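Bse634I restriction endonuclease (Geobacillus stearothermophilus, PDB 1KNV) probably acts as a metal-dependent type II restriction endonuclease that cuts double-stranded DNA at a specific sequence. Local coordinates at residues B[145-150]-B[284-289]. Residues are numbered along the deposited sequence; the frame is centred on the assembly and turned at random.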
ATOM      1  N   PRO B 145     -16.813   8.576 -19.030  1.00 21.49           N
ATOM      2  CA  PRO B 145     -16.059   8.271 -20.245  1.00 21.53           C
ATOM      3  C   PRO B 145     -17.168   8.321 -21.302  1.00 21.60           C
ATOM      4  O   PRO B 145     -18.336   8.078 -20.978  1.00 21.28           O
ATOM      5  CB  PRO B 145     -15.557   6.855 -19.991  1.00 21.75           C
ATOM      6  CG  PRO B 145     -16.597   6.281 -19.128  1.00 23.07           C
ATOM      7  CD  PRO B 145     -16.885   7.402 -18.151  1.00 21.49           C
ATOM      8  N   ASP B 146     -16.832   8.652 -22.542  1.00 20.76           N
ATOM      9  CA  ASP B 146     -17.853   8.750 -23.576  1.00 20.48           C
ATOM     10  C   ASP B 146     -18.368   7.382 -23.991  1.00 20.63           C
ATOM     11  O   ASP B 146     -19.491   7.249 -24.492  1.00 20.39           O
ATOM     12  CB  ASP B 146     -17.293   9.482 -24.794  1.00 22.39           C
ATOM     13  CG  ASP B 146     -16.854  10.900 -24.464  1.00 22.90           C
ATOM     14  OD1 ASP B 146     -17.673  11.672 -23.906  1.00 24.30           O
ATOM     15  OD2 ASP B 146     -15.692  11.241 -24.753  1.00 24.94           O
ATOM     16  N   LEU B 147     -17.566   6.361 -23.762  1.00 20.63           N
ATOM     17  CA  LEU B 147     -17.954   5.019 -24.150  1.00 20.31           C
ATOM     18  C   LEU B 147     -17.544   4.015 -23.075  1.00 19.95           C
ATOM     19  O   LEU B 147     -16.423   4.057 -22.557  1.00 18.03           O
ATOM     20  CB  LEU B 147     -17.248   4.690 -25.457  1.00 22.42           C
ATOM     21  CG  LEU B 147     -17.510   3.446 -26.274  1.00 24.12           C
ATOM     22  CD1 LEU B 147     -18.963   3.497 -26.631  1.00 24.22           C
ATOM     23  CD2 LEU B 147     -16.610   3.409 -27.511  1.00 24.20           C
ATOM     24  N   LEU B 148     -18.472   3.134 -22.711  1.00 19.89           N
ATOM     25  CA  LEU B 148     -18.221   2.093 -21.715  1.00 21.50           C
ATOM     26  C   LEU B 148     -18.353   0.676 -22.291  1.00 20.49           C
ATOM     27  O   LEU B 148     -19.320   0.378 -23.000  1.00 20.49           O
ATOM     28  CB  LEU B 148     -19.228   2.163 -20.577  1.00 22.68           C
ATOM     29  CG  LEU B 148     -19.196   3.234 -19.525  1.00 24.59           C
ATOM     30  CD1 LEU B 148     -20.216   2.873 -18.444  1.00 24.96           C
ATOM     31  CD2 LEU B 148     -17.796   3.290 -18.992  1.00 25.02           C
ATOM     32  N   ILE B 149     -17.386  -0.181 -22.004  1.00 20.44           N
ATOM     33  CA  ILE B 149     -17.449  -1.564 -22.445  1.00 20.44           C
ATOM     34  C   ILE B 149     -17.691  -2.355 -21.172  1.00 20.40           C
ATOM     35  O   ILE B 149     -16.887  -2.312 -20.241  1.00 20.36           O
ATOM     36  CB  ILE B 149     -16.149  -2.000 -23.144  1.00 20.81           C
ATOM     37  CG1 ILE B 149     -15.991  -1.276 -24.506  1.00 20.60           C
ATOM     38  CG2 ILE B 149     -16.198  -3.507 -23.398  1.00 19.54           C
ATOM     39  CD1 ILE B 149     -15.880   0.226 -24.417  1.00 20.66           C
ATOM     40  N   ILE B 150     -18.860  -2.968 -21.110  1.00 21.54           N
ATOM     41  CA  ILE B 150     -19.294  -3.732 -19.949  1.00 22.13           C
ATOM     42  C   ILE B 150     -19.448  -5.206 -20.296  1.00 22.72           C
ATOM     43  O   ILE B 150     -19.829  -5.546 -21.412  1.00 23.74           O
ATOM     44  CB  ILE B 150     -20.666  -3.215 -19.452  1.00 22.33           C
ATOM     45  CG1 ILE B 150     -20.524  -1.782 -18.942  1.00 23.05           C
ATOM     46  CG2 ILE B 150     -21.232  -4.120 -18.386  1.00 20.97           C
ATOM     47  CD1 ILE B 150     -21.820  -1.084 -18.777  1.00 25.36           C
ATOM     48  N   ASP B 284     -14.733  -0.280 -35.300  1.00 22.59           N
ATOM     49  CA  ASP B 284     -14.733  -1.727 -35.085  1.00 23.74           C
ATOM     50  C   ASP B 284     -13.338  -2.205 -34.684  1.00 24.24           C
ATOM     51  O   ASP B 284     -13.189  -3.050 -33.805  1.00 23.89           O
ATOM     52  CB  ASP B 284     -15.131  -2.481 -36.359  1.00 24.78           C
ATOM     53  CG  ASP B 284     -16.559  -2.237 -36.776  1.00 25.14           C
ATOM     54  OD1 ASP B 284     -17.344  -1.686 -35.977  1.00 24.70           O
ATOM     55  OD2 ASP B 284     -16.893  -2.622 -37.919  1.00 26.70           O
ATOM     56  N   LYS B 285     -12.319  -1.679 -35.359  1.00 25.35           N
ATOM     57  CA  LYS B 285     -10.937  -2.053 -35.066  1.00 26.29           C
ATOM     58  C   LYS B 285     -10.567  -1.667 -33.632  1.00 24.60           C
ATOM     59  O   LYS B 285      -9.922  -2.431 -32.922  1.00 25.21           O
ATOM     60  CB  LYS B 285      -9.981  -1.386 -36.059  1.00 27.02           C
ATOM     61  CG  LYS B 285     -10.108  -1.879 -37.500  1.00 29.14           C
ATOM     62  CD  LYS B 285      -9.063  -1.194 -38.377  1.00 31.02           C
ATOM     63  CE  LYS B 285      -9.098  -1.675 -39.816  1.00 32.38           C
ATOM     64  NZ  LYS B 285      -8.090  -0.938 -40.635  1.00 33.37           N
ATOM     65  N   MET B 286     -10.979  -0.478 -33.214  1.00 23.37           N
ATOM     66  CA  MET B 286     -10.707  -0.016 -31.862  1.00 21.94           C
ATOM     67  C   MET B 286     -11.348  -0.954 -30.850  1.00 21.21           C
ATOM     68  O   MET B 286     -10.710  -1.380 -29.899  1.00 21.39           O
ATOM     69  CB  MET B 286     -11.275   1.384 -31.653  1.00 21.33           C
ATOM     70  CG  MET B 286     -11.345   1.776 -30.192  1.00 20.54           C
ATOM     71  SD  MET B 286     -11.979   3.410 -29.974  1.00 19.60           S
ATOM     72  CE  MET B 286     -13.700   3.166 -30.282  1.00 18.95           C
ATOM     73  N   LEU B 287     -12.622  -1.267 -31.061  1.00 20.94           N
ATOM     74  CA  LEU B 287     -13.342  -2.143 -30.155  1.00 19.91           C
ATOM     75  C   LEU B 287     -12.742  -3.524 -30.152  1.00 21.53           C
ATOM     76  O   LEU B 287     -12.744  -4.199 -29.130  1.00 21.82           O
ATOM     77  CB  LEU B 287     -14.815  -2.206 -30.544  1.00 18.88           C
ATOM     78  CG  LEU B 287     -15.539  -0.879 -30.329  1.00 18.40           C
ATOM     79  CD1 LEU B 287     -16.963  -0.951 -30.874  1.00 16.23           C
ATOM     80  CD2 LEU B 287     -15.523  -0.552 -28.825  1.00 18.40           C
ATOM     81  N   ASP B 288     -12.230  -3.958 -31.296  1.00 23.41           N
ATOM     82  CA  ASP B 288     -11.610  -5.273 -31.354  1.00 25.41           C
ATOM     83  C   ASP B 288     -10.416  -5.314 -30.426  1.00 25.89           C
ATOM     84  O   ASP B 288     -10.231  -6.283 -29.699  1.00 26.17           O
ATOM     85  CB  ASP B 288     -11.141  -5.613 -32.766  1.00 27.50           C
ATOM     86  CG  ASP B 288     -12.266  -6.122 -33.649  1.00 29.24           C
ATOM     87  OD1 ASP B 288     -13.262  -6.654 -33.102  1.00 29.76           O
ATOM     88  OD2 ASP B 288     -12.144  -6.007 -34.888  1.00 30.07           O
ATOM     89  N   GLN B 289      -9.605  -4.261 -30.446  1.00 26.88           N
ATOM     90  CA  GLN B 289      -8.422  -4.225 -29.599  1.00 28.71           C
ATOM     91  C   GLN B 289      -8.774  -4.101 -28.133  1.00 27.86           C
ATOM     92  O   GLN B 289      -8.044  -4.574 -27.266  1.00 27.74           O
ATOM     93  CB  GLN B 289      -7.498  -3.069 -29.971  1.00 30.57           C
ATOM     94  CG  GLN B 289      -6.199  -3.139 -29.178  1.00 34.92           C
ATOM     95  CD  GLN B 289      -5.276  -1.959 -29.407  1.00 37.54           C
ATOM     96  OE1 GLN B 289      -4.987  -1.594 -30.552  1.00 39.70           O
ATOM     97  NE2 GLN B 289      -4.789  -1.366 -28.314  1.00 36.79           N
TER
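No flat group takes part where Leu147 of strand 147-151 meets Met286 and Leu287 of helix 281-291; the interface has neither ring face nor edge and consists of branched and thioether chains alone. The side chains of Leu147 and Met286 meet end on, Leu147 CD2 lying 4.0 Å from Met286 CE. Both ends owe their position to first torsions that set CG opposite the backbone nitrogen (chi1 -173° in Leu147), and the thioether then bends at chi3, 75°, to bring its methyl round to the leucine. The same Leu147 CD2 also approaches Leu287 CD2, at 4.3 Å. Leu287 does not aim its CB straight at the strand, yet its CD2 methyl extends to it and has a second neighbour, Ile149 CG1, at 4.4 Å. One leucine methyl of the helix is thus shared by Leu147 and Ile149, both of which direct CB toward the helix from one side of the strand. The backbones stay well apart: the segment axes approach to 11.4 Å at an angle of 45°, so side chains alone bridge the gap. Tyr90 of helix 68-93 also touches Leu287, while Val195 of the neighbouring antiparallel strand packs on both Leu147 and Ile149. The contact therefore lays the C-terminal helix over one face of the mixed sheet in this PDDEXK-clan nuclease. Asp146, which has been seen to bind calcium in this protein, though none is bound to this chain here, directly precedes Leu147, and the pair opposes Val195 in a classic beta bulge. Met286 lies about 5 Å, side chain to side chain, from Leu197, the other recorded calcium-binding residue; none of the four touching residues is so recorded. With 105 Å² buried and no hydrogen bond across the segments, the chemistry implies a modest, loosely fitted apolar contact, its cohesion probably from dispersion and burial.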